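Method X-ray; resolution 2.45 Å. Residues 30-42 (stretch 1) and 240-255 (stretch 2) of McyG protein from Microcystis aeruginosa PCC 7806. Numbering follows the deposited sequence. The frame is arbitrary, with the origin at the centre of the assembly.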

# COMPACT_ATOMS: atom_id res chain seq x y z
N ASN A 30 22.01 -10.80 -17.66
CA ASN A 30 21.33 -12.11 -17.69
C ASN A 30 21.53 -12.89 -16.39
O ASN A 30 20.99 -13.98 -16.21
N ASN A 31 22.32 -12.28 -15.52
CA ASN A 31 22.54 -12.75 -14.18
C ASN A 31 21.25 -12.67 -13.34
O ASN A 31 20.91 -13.56 -12.60
N HIS A 32 20.55 -11.56 -13.46
CA HIS A 32 19.48 -11.17 -12.55
C HIS A 32 18.12 -11.13 -13.19
O HIS A 32 17.99 -11.19 -14.42
N GLY A 33 17.10 -11.04 -12.35
CA GLY A 33 15.71 -11.00 -12.80
C GLY A 33 14.72 -11.18 -11.66
O GLY A 33 15.01 -10.84 -10.51
N ILE A 34 13.56 -11.73 -12.00
CA ILE A 34 12.48 -11.89 -11.04
C ILE A 34 12.37 -13.34 -10.56
O ILE A 34 12.29 -14.27 -11.37
N THR A 35 12.39 -13.51 -9.24
CA THR A 35 12.10 -14.79 -8.61
C THR A 35 10.67 -14.74 -8.06
O THR A 35 10.36 -13.94 -7.18
N TYR A 36 9.81 -15.60 -8.60
CA TYR A 36 8.44 -15.72 -8.13
C TYR A 36 8.32 -16.86 -7.13
O TYR A 36 8.64 -18.01 -7.45
N ILE A 37 7.88 -16.54 -5.92
CA ILE A 37 7.52 -17.56 -4.94
C ILE A 37 6.06 -17.93 -5.16
O ILE A 37 5.19 -17.06 -5.19
N ARG A 38 5.79 -19.22 -5.34
CA ARG A 38 4.42 -19.70 -5.50
C ARG A 38 3.79 -19.98 -4.14
O ARG A 38 4.47 -19.96 -3.12
N ASN A 39 2.48 -20.23 -4.14
CA ASN A 39 1.74 -20.53 -2.90
C ASN A 39 2.25 -21.76 -2.15
O ASN A 39 2.24 -21.78 -0.91
N ASP A 40 2.72 -22.76 -2.89
CA ASP A 40 3.31 -23.96 -2.29
C ASP A 40 4.79 -23.79 -1.94
O ASP A 40 5.50 -24.77 -1.69
N ALA A 41 5.25 -22.54 -1.93
CA ALA A 41 6.63 -22.16 -1.57
C ALA A 41 7.73 -22.63 -2.54
O ALA A 41 8.92 -22.51 -2.23
N THR A 42 7.33 -23.16 -3.69
CA THR A 42 8.28 -23.46 -4.77
C THR A 42 8.67 -22.16 -5.47
O THR A 42 7.98 -21.14 -5.33
N LEU A 240 17.75 -0.71 -11.29
CA LEU A 240 19.03 -1.12 -10.71
C LEU A 240 19.60 -2.35 -11.39
O LEU A 240 20.80 -2.63 -11.28
N ALA A 241 18.74 -3.09 -12.10
CA ALA A 241 19.08 -4.40 -12.67
C ALA A 241 19.45 -5.42 -11.59
O ALA A 241 20.27 -6.32 -11.81
N CYS A 242 18.85 -5.27 -10.41
CA CYS A 242 19.11 -6.17 -9.29
C CYS A 242 18.07 -7.28 -9.21
O CYS A 242 17.06 -7.23 -9.91
N ASP A 243 18.33 -8.28 -8.37
CA ASP A 243 17.37 -9.35 -8.14
C ASP A 243 16.14 -8.86 -7.38
O ASP A 243 16.26 -8.12 -6.40
N GLN A 244 14.96 -9.26 -7.85
CA GLN A 244 13.71 -8.96 -7.16
C GLN A 244 12.86 -10.21 -6.93
O GLN A 244 12.76 -11.08 -7.79
N ILE A 245 12.26 -10.27 -5.75
CA ILE A 245 11.46 -11.42 -5.34
C ILE A 245 10.03 -10.97 -5.03
O ILE A 245 9.83 -9.92 -4.40
N HIS A 246 9.06 -11.75 -5.48
CA HIS A 246 7.65 -11.47 -5.22
C HIS A 246 6.94 -12.66 -4.64
O HIS A 246 6.91 -13.74 -5.24
N VAL A 247 6.37 -12.45 -3.46
CA VAL A 247 5.68 -13.49 -2.70
C VAL A 247 4.21 -13.10 -2.58
O VAL A 247 3.90 -11.93 -2.35
N PRO A 248 3.28 -14.08 -2.74
CA PRO A 248 1.86 -13.76 -2.53
C PRO A 248 1.59 -13.44 -1.06
O PRO A 248 2.13 -14.12 -0.18
N MSE A 249 0.78 -12.42 -0.81
CA MSE A 249 0.54 -11.90 0.54
C MSE A 249 0.02 -12.96 1.48
O MSE A 249 0.44 -13.03 2.63
N GLU A 250 -0.90 -13.79 0.99
CA GLU A 250 -1.54 -14.82 1.81
C GLU A 250 -0.55 -15.83 2.40
O GLU A 250 -0.77 -16.35 3.49
N LEU A 251 0.55 -16.08 1.69
CA LEU A 251 1.59 -16.99 2.17
C LEU A 251 2.24 -16.48 3.46
O LEU A 251 2.48 -17.25 4.39
N VAL A 252 2.53 -15.18 3.50
CA VAL A 252 3.10 -14.56 4.70
C VAL A 252 2.05 -14.35 5.79
O VAL A 252 2.36 -14.43 6.98
N LEU A 253 0.80 -14.09 5.40
CA LEU A 253 -0.28 -13.93 6.38
C LEU A 253 -0.60 -15.24 7.10
O LEU A 253 -0.80 -15.25 8.32
N ARG A 254 -0.62 -16.34 6.35
CA ARG A 254 -0.84 -17.67 6.92
C ARG A 254 0.27 -18.07 7.88
O ARG A 254 0.02 -18.80 8.85
N GLN A 255 1.49 -17.61 7.62
CA GLN A 255 2.65 -17.92 8.45
C GLN A 255 3.67 -16.77 8.42
O GLN A 255 4.61 -16.80 7.63

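The apolar centre of the contact is Ile-37, at the end of strand 33-37. Its side chain points toward stretch 2 with chi1 m and chi2 m. Its CG1 lies 3.8 Å from Ile-245 CG2 and 3.8 Å from Val-247 CG2. Its CG2 reaches Leu-251 CD1 at 4.3 Å. Val-247 is t; Ile-245 is m, then t. Leu-251 also points toward stretch 1, with chi1 t and chi2 between wells at 145°. Its CD1 sits 3.3 Å from Arg-38 O, at the start of the type I turn Arg-38 to Ala-41. Pro-248 packs against the end of the strand, its CD 3.1 Å from Ile-37 O.

The strands run parallel. Bridged residues lie on the same face of the sheet. Thr-35 (m) lies beside Ile-245, with Thr-35 CB 4.2 Å from Ile-245 CG1. Ile-34 and Tyr-36 occupy the other face with Gln-244 and His-246. Ile-34 is m, then t; its CG1 packs 3.6 Å from Gln-244 CG. Its CG2 meets the edge of the His-246 ring, 3.9 Å from CD2 of His-246. Gln-244 (p, t) and His-246 (m) are tied together: His-246 NE2 donates to Gln-244 OE1 at 2.7 Å. Tyr-36 (m) stays farther from stretch 2, and its OH bonds elsewhere in the structure.

The polar edge at the strand start centres on Asp-243 (m). Its CA-to-CB bond points sideways, but the carboxylate comes nearer to stretch 1. His-32 (m) points toward stretch 2, its CB 3.5 Å from Ala-241 O, and His-32 ND1 donates to Asp-243 OD2 at 3.2 Å. Gly-33 N donates to Asp-243 OD1, also at 3.2 Å. One carboxylate thus holds a ring and a backbone amide.

At the opposite end, exposed Asn-39 (m) approaches Glu-250 (p). Arg-254 brings its guanidinium edge to the turn, with NH2 3.6 Å from Asn-39 O.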

# COMPACT_ATOMS: atom_id res chain seq x y z
CB ASN A 30 21.77 -12.94 -18.91
CG ASN A 30 23.26 -12.86 -19.19
OD1 ASN A 30 24.08 -12.90 -18.27
ND2 ASN A 30 23.62 -12.76 -20.46
CB ASN A 31 23.68 -11.96 -13.46
CG ASN A 31 25.11 -12.25 -13.97
OD1 ASN A 31 25.36 -13.26 -14.54
ND2 ASN A 31 26.02 -11.42 -13.64
CB HIS A 32 19.81 -9.82 -11.92
CG HIS A 32 21.16 -9.78 -11.25
ND1 HIS A 32 21.38 -10.31 -10.04
CD2 HIS A 32 22.38 -9.24 -11.68
CE1 HIS A 32 22.67 -10.12 -9.70
NE2 HIS A 32 23.28 -9.47 -10.70
CB ILE A 34 11.13 -11.41 -11.61
CG1 ILE A 34 11.27 -10.00 -12.18
CG2 ILE A 34 10.05 -11.46 -10.53
CD1 ILE A 34 10.14 -9.58 -13.08
CB THR A 35 13.09 -15.09 -7.46
OG1 THR A 35 14.43 -15.05 -7.97
CG2 THR A 35 12.82 -16.46 -6.85
CB TYR A 36 7.48 -15.99 -9.28
CG TYR A 36 7.49 -14.97 -10.40
CD1 TYR A 36 6.76 -13.79 -10.31
CD2 TYR A 36 8.22 -15.21 -11.57
CE1 TYR A 36 6.77 -12.86 -11.34
CE2 TYR A 36 8.23 -14.29 -12.61
CZ TYR A 36 7.50 -13.12 -12.49
OH TYR A 36 7.51 -12.21 -13.52
CB ILE A 37 7.74 -17.10 -3.48
CG1 ILE A 37 9.14 -16.48 -3.29
CG2 ILE A 37 7.50 -18.24 -2.50
CD1 ILE A 37 10.31 -17.41 -3.53
CB ARG A 38 4.39 -20.94 -6.39
CG ARG A 38 4.47 -20.61 -7.88
CD ARG A 38 4.64 -21.85 -8.74
NE ARG A 38 5.99 -22.41 -8.65
CZ ARG A 38 6.69 -22.86 -9.69
NH1 ARG A 38 6.19 -22.81 -10.92
NH2 ARG A 38 7.91 -23.35 -9.50
CB ASN A 39 0.24 -20.67 -3.18
CG ASN A 39 -0.46 -19.33 -3.29
OD1 ASN A 39 -0.65 -18.63 -2.29
ND2 ASN A 39 -0.86 -18.97 -4.50
CB ASP A 40 3.09 -25.19 -3.20
CG ASP A 40 3.71 -25.02 -4.58
OD1 ASP A 40 4.31 -23.96 -4.87
OD2 ASP A 40 3.58 -25.96 -5.39
CB ALA A 41 6.95 -22.55 -0.13
CB THR A 42 7.73 -24.47 -5.79
OG1 THR A 42 6.49 -24.00 -6.33
CG2 THR A 42 7.53 -25.84 -5.15
CB LEU A 240 18.85 -1.41 -9.21
CG LEU A 240 18.69 -0.24 -8.24
CD1 LEU A 240 18.11 -0.74 -6.93
CD2 LEU A 240 20.02 0.47 -8.01
CB ALA A 241 20.18 -4.28 -13.73
CB CYS A 242 19.15 -5.38 -7.98
SG CYS A 242 17.55 -4.84 -7.34
CB ASP A 243 18.03 -10.51 -7.38
CG ASP A 243 18.77 -11.46 -8.30
OD1 ASP A 243 18.33 -11.69 -9.44
OD2 ASP A 243 19.81 -12.01 -7.86
CB GLN A 244 12.90 -7.85 -7.88
CG GLN A 244 12.38 -8.20 -9.26
CD GLN A 244 11.53 -7.09 -9.85
OE1 GLN A 244 10.34 -6.98 -9.57
NE2 GLN A 244 12.15 -6.26 -10.69
CB ILE A 245 12.07 -12.13 -4.11
CG1 ILE A 245 13.57 -12.39 -4.34
CG2 ILE A 245 11.34 -13.43 -3.81
CD1 ILE A 245 14.37 -12.58 -3.08
CB HIS A 246 6.96 -10.96 -6.48
CG HIS A 246 7.44 -9.60 -6.92
ND1 HIS A 246 6.96 -8.46 -6.39
CD2 HIS A 246 8.41 -9.23 -7.84
CE1 HIS A 246 7.57 -7.41 -6.96
NE2 HIS A 246 8.46 -7.88 -7.84
CB VAL A 247 6.29 -13.63 -1.28
CG1 VAL A 247 5.86 -14.94 -0.63
CG2 VAL A 247 7.81 -13.53 -1.32
CB PRO A 248 1.14 -15.05 -2.95
CG PRO A 248 2.15 -15.87 -3.67
CD PRO A 248 3.48 -15.49 -3.09
CB MSE A 249 -0.43 -10.72 0.49
CG MSE A 249 -0.50 -10.01 1.84
SE MSE A 249 -1.63 -8.39 1.74
CE MSE A 249 -3.28 -9.18 1.01
CB GLU A 250 -2.67 -15.52 1.05
CG GLU A 250 -2.24 -16.32 -0.18
CD GLU A 250 -2.30 -15.52 -1.48
OE1 GLU A 250 -2.59 -16.15 -2.53
OE2 GLU A 250 -2.06 -14.29 -1.47
CB LEU A 251 2.65 -17.23 1.09
CG LEU A 251 3.72 -18.30 1.35
CD1 LEU A 251 4.09 -19.01 0.05
CD2 LEU A 251 4.96 -17.73 2.01
CB VAL A 252 3.83 -13.24 4.38
CG1 VAL A 252 4.44 -12.62 5.63
CG2 VAL A 252 4.91 -13.46 3.33
CB LEU A 253 -1.54 -13.32 5.74
CG LEU A 253 -1.49 -11.83 5.36
CD1 LEU A 253 -2.76 -11.43 4.63
CD2 LEU A 253 -1.27 -10.94 6.58
CB ARG A 254 -0.99 -18.72 5.81
CG ARG A 254 -2.35 -18.72 5.13
CD ARG A 254 -2.52 -19.93 4.21
NE ARG A 254 -1.60 -19.90 3.07
CZ ARG A 254 -0.52 -20.66 2.94
NH1 ARG A 254 -0.20 -21.54 3.89
NH2 ARG A 254 0.25 -20.55 1.87
CB GLN A 255 3.28 -19.24 8.00
CG GLN A 255 3.98 -20.01 9.11
CD GLN A 255 4.26 -21.46 8.73
OE1 GLN A 255 4.85 -21.74 7.68
NE2 GLN A 255 3.84 -22.38 9.59